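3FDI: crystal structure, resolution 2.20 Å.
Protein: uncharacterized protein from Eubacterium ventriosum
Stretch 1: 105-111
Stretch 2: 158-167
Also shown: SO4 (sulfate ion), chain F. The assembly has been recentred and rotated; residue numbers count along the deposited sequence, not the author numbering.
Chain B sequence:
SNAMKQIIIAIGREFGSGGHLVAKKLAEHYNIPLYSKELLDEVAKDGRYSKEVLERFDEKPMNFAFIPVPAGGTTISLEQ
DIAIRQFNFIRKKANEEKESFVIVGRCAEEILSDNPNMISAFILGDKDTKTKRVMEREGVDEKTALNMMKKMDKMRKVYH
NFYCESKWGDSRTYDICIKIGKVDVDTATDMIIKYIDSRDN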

# COMPACT_ATOMS: atom_id res chain seq x y z
N GLY B 105 -0.38 -15.61 -15.10
CA GLY B 105 0.31 -14.35 -15.00
C GLY B 105 -0.03 -13.47 -16.16
O GLY B 105 -1.16 -13.53 -16.68
N ARG B 106 0.93 -12.63 -16.54
CA ARG B 106 0.84 -11.77 -17.73
C ARG B 106 -0.31 -10.76 -17.72
O ARG B 106 -0.80 -10.33 -18.77
N CYS B 107 -0.74 -10.35 -16.53
CA CYS B 107 -1.82 -9.41 -16.34
C CYS B 107 -3.11 -9.88 -16.98
O CYS B 107 -3.96 -9.06 -17.33
N ALA B 108 -3.28 -11.19 -17.14
CA ALA B 108 -4.38 -11.65 -17.99
C ALA B 108 -5.75 -11.27 -17.43
O ALA B 108 -6.63 -10.94 -18.21
N GLU B 109 -5.94 -11.30 -16.11
CA GLU B 109 -7.25 -10.96 -15.55
C GLU B 109 -7.60 -9.50 -15.87
O GLU B 109 -8.78 -9.19 -16.08
N GLU B 110 -6.60 -8.63 -15.95
CA GLU B 110 -6.83 -7.23 -16.31
C GLU B 110 -7.12 -7.06 -17.79
O GLU B 110 -8.11 -6.38 -18.16
N ILE B 111 -6.26 -7.65 -18.64
CA ILE B 111 -6.45 -7.64 -20.10
C ILE B 111 -7.84 -8.15 -20.58
O ILE B 111 -8.43 -7.59 -21.52
N VAL B 158 5.53 -6.29 -8.84
CA VAL B 158 6.00 -5.14 -9.56
C VAL B 158 5.51 -5.16 -11.00
O VAL B 158 5.00 -4.17 -11.48
N TYR B 159 5.67 -6.28 -11.68
CA TYR B 159 5.22 -6.38 -13.06
C TYR B 159 3.71 -6.06 -13.15
O TYR B 159 3.28 -5.19 -13.91
N HIS B 160 2.92 -6.74 -12.32
CA HIS B 160 1.48 -6.58 -12.30
C HIS B 160 1.02 -5.17 -11.94
O HIS B 160 0.11 -4.64 -12.58
N ASN B 161 1.61 -4.59 -10.88
CA ASN B 161 1.10 -3.28 -10.39
C ASN B 161 1.63 -2.14 -11.24
O ASN B 161 1.15 -1.00 -11.17
N PHE B 162 2.64 -2.43 -12.04
CA PHE B 162 3.06 -1.43 -12.99
C PHE B 162 2.00 -1.31 -14.09
O PHE B 162 1.62 -0.20 -14.42
N TYR B 163 1.56 -2.43 -14.67
CA TYR B 163 0.64 -2.35 -15.82
C TYR B 163 -0.83 -2.22 -15.46
O TYR B 163 -1.62 -1.73 -16.27
N CYS B 164 -1.20 -2.61 -14.26
CA CYS B 164 -2.59 -2.58 -13.84
C CYS B 164 -2.76 -1.59 -12.73
O CYS B 164 -1.77 -1.21 -12.06
N GLU B 165 -4.00 -1.18 -12.50
CA GLU B 165 -4.36 -0.32 -11.37
C GLU B 165 -4.85 -1.16 -10.19
O GLU B 165 -4.72 -0.77 -9.06
N SER B 166 -5.39 -2.32 -10.45
CA SER B 166 -5.71 -3.28 -9.37
C SER B 166 -4.39 -3.86 -8.77
O SER B 166 -3.31 -3.76 -9.36
N LYS B 167 -4.51 -4.47 -7.60
CA LYS B 167 -3.33 -4.86 -6.82
C LYS B 167 -3.12 -6.36 -6.82
O LYS B 167 -4.03 -7.15 -6.53

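The turn and first helical residues of stretch 1 pack against the last turn of the helix in stretch 2 and the segment that follows it, burying 411 Å² summed over both sides. The backbones come nearest at Cys-107 and His-160, whose CA atoms are 5.9 Å apart, and further along at Glu-110 and Cys-164, with 6.8 Å between their CA atoms.

Stretch 1 opens with a type I' turn from Gly-105 to Ala-108, closed by a hydrogen bond from Ala-108 N to Gly-105 O (3.2 Å). Gly-105 does not touch stretch 2. Its positive phi favours glycine, and a CB here would clash with O2 of the bound sulfate.

Arg-106 directs its CA-to-CB bond away from stretch 2, yet its side chain, with chi1 and chi2 both m and chi3 p, brings the guanidinium back over Tyr-159. The two groups stack nearly parallel, with planes 7° apart and centres 4.2 Å apart; Arg-106 NH2 approaches Tyr-159 CZ to 3.4 Å. Tyr-159, a t rotamer pointing toward stretch 1, also places its OH 3.3 Å from Arg-106 CA. The sulfate, probably from the crystallisation liquor, lies at the edge of the guanidinium, so that the cation can stack on the ring and bind the anion at the same time. Sulfate O1 accepts hydrogen bonds from Arg-106 N (3.0 Å) and Arg-106 NE (2.5 Å), and O4 accepts one from Arg-106 NH2 (2.9 Å). Arg-106 NH1 is satisfied elsewhere in the structure.

Cys-107, at the N-cap position, points sideways in the m rotamer and is buried among several side chains of stretch 2. Its SG lies 3.6 Å from Tyr-159 CE2, 4.0 Å from Tyr-163 CB and 3.8 Å from Cys-164 SG. The last separation is far too long for a disulfide, and the two sulfurs simply pack against each other. The approach of Cys-107 SG to the Tyr-159 ring is oblique, 4.2 Å from the centroid. Ala-108, which follows, points away and makes no contact.

Glu-109 supplies the one hydrogen bond between the stretches. Its CA-to-CB bond points sideways, but chi1 p and chi2 m bring the carboxylate to the edge of the His-160 ring, where His-160 NE2 donates to Glu-109 OE2 at 2.7 Å with a nearly straight angle of 165°. His-160, in the t rotamer, is held at its other ring nitrogen as well: ND1 donates to Asn-161 OD1 (3.1 Å), fixing the imidazole from within its own helix.

Glu-110 points toward stretch 2 with chi1 t and chi2 p. Its CB packs 3.6 Å from the SG of Cys-164, an m rotamer whose sulfur thereby touches both Cys-107 and Glu-110. Glu-110 OE1 remains 4.0 Å from Ser-166 OG, too far for a hydrogen bond, and this buried hydroxyl has no polar partner in the model. Ile-111 stays out of contact, its backbone N bonded to Cys-107 O (3.0 Å).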

# COMPACT_ATOMS: atom_id res chain seq x y z
CB ARG B 106 0.77 -12.65 -18.99
CG ARG B 106 1.97 -13.65 -19.17
CD ARG B 106 3.26 -12.93 -19.61
NE ARG B 106 4.03 -12.47 -18.49
CZ ARG B 106 5.12 -11.71 -18.55
NH1 ARG B 106 5.61 -11.30 -19.72
NH2 ARG B 106 5.75 -11.36 -17.43
CB CYS B 107 -1.41 -8.05 -16.91
SG CYS B 107 0.10 -7.41 -16.11
CB ALA B 108 -4.28 -13.13 -18.32
CB GLU B 109 -7.35 -11.24 -14.05
CG GLU B 109 -6.89 -10.14 -13.10
CD GLU B 109 -5.43 -9.76 -13.23
OE1 GLU B 109 -4.56 -10.51 -13.85
OE2 GLU B 109 -5.13 -8.65 -12.74
CB GLU B 110 -5.65 -6.35 -15.91
CG GLU B 110 -5.80 -4.88 -16.22
CD GLU B 110 -6.97 -4.17 -15.49
OE1 GLU B 110 -7.45 -4.67 -14.43
OE2 GLU B 110 -7.41 -3.11 -16.00
CB ILE B 111 -5.39 -8.49 -20.80
CG1 ILE B 111 -4.00 -7.87 -20.62
CG2 ILE B 111 -5.71 -8.66 -22.31
CD1 ILE B 111 -2.96 -8.73 -21.21
CB VAL B 158 7.57 -5.01 -9.49
CG1 VAL B 158 8.12 -4.33 -10.69
CG2 VAL B 158 7.97 -4.27 -8.24
CB TYR B 159 5.57 -7.76 -13.63
CG TYR B 159 4.83 -8.14 -14.92
CD1 TYR B 159 5.21 -7.59 -16.19
CD2 TYR B 159 3.77 -9.03 -14.87
CE1 TYR B 159 4.53 -7.93 -17.36
CE2 TYR B 159 3.11 -9.39 -16.03
CZ TYR B 159 3.49 -8.85 -17.26
OH TYR B 159 2.75 -9.21 -18.34
CB HIS B 160 0.83 -7.55 -11.31
CG HIS B 160 -0.67 -7.55 -11.35
ND1 HIS B 160 -1.43 -6.64 -10.65
CD2 HIS B 160 -1.55 -8.35 -12.00
CE1 HIS B 160 -2.71 -6.86 -10.90
NE2 HIS B 160 -2.81 -7.91 -11.68
CB ASN B 161 1.41 -3.05 -8.89
CG ASN B 161 0.71 -4.09 -7.96
OD1 ASN B 161 -0.14 -4.89 -8.40
ND2 ASN B 161 1.10 -4.07 -6.66
CB PHE B 162 4.39 -1.75 -13.62
CG PHE B 162 4.85 -0.68 -14.61
CD1 PHE B 162 5.20 0.58 -14.16
CD2 PHE B 162 4.86 -0.93 -15.97
CE1 PHE B 162 5.63 1.56 -15.04
CE2 PHE B 162 5.28 0.06 -16.88
CZ PHE B 162 5.67 1.29 -16.42
CB TYR B 163 0.81 -3.50 -16.77
CG TYR B 163 2.11 -3.47 -17.49
CD1 TYR B 163 2.32 -2.58 -18.55
CD2 TYR B 163 3.15 -4.32 -17.14
CE1 TYR B 163 3.52 -2.56 -19.23
CE2 TYR B 163 4.35 -4.30 -17.79
CZ TYR B 163 4.52 -3.43 -18.84
OH TYR B 163 5.72 -3.43 -19.46
CB CYS B 164 -2.99 -3.95 -13.30
SG CYS B 164 -2.52 -5.39 -14.31
CB GLU B 165 -5.48 0.64 -11.79
CG GLU B 165 -5.05 1.69 -12.87
CD GLU B 165 -6.23 2.56 -13.33
OE1 GLU B 165 -7.38 2.13 -13.09
OE2 GLU B 165 -6.02 3.67 -13.90
CB SER B 166 -6.52 -4.43 -9.96
OG SER B 166 -5.66 -5.06 -10.91
CB LYS B 167 -3.49 -4.37 -5.36
CG LYS B 167 -3.57 -2.84 -5.23
CD LYS B 167 -2.28 -2.15 -5.61
CE LYS B 167 -2.42 -0.62 -5.75
NZ LYS B 167 -1.15 -0.07 -6.41
S SO4 F . 4.57 -13.92 -15.08
O1 SO4 F . 3.74 -13.59 -16.23
O2 SO4 F . 3.80 -13.46 -13.92
O3 SO4 F . 4.87 -15.34 -15.04
O4 SO4 F . 5.86 -13.20 -15.24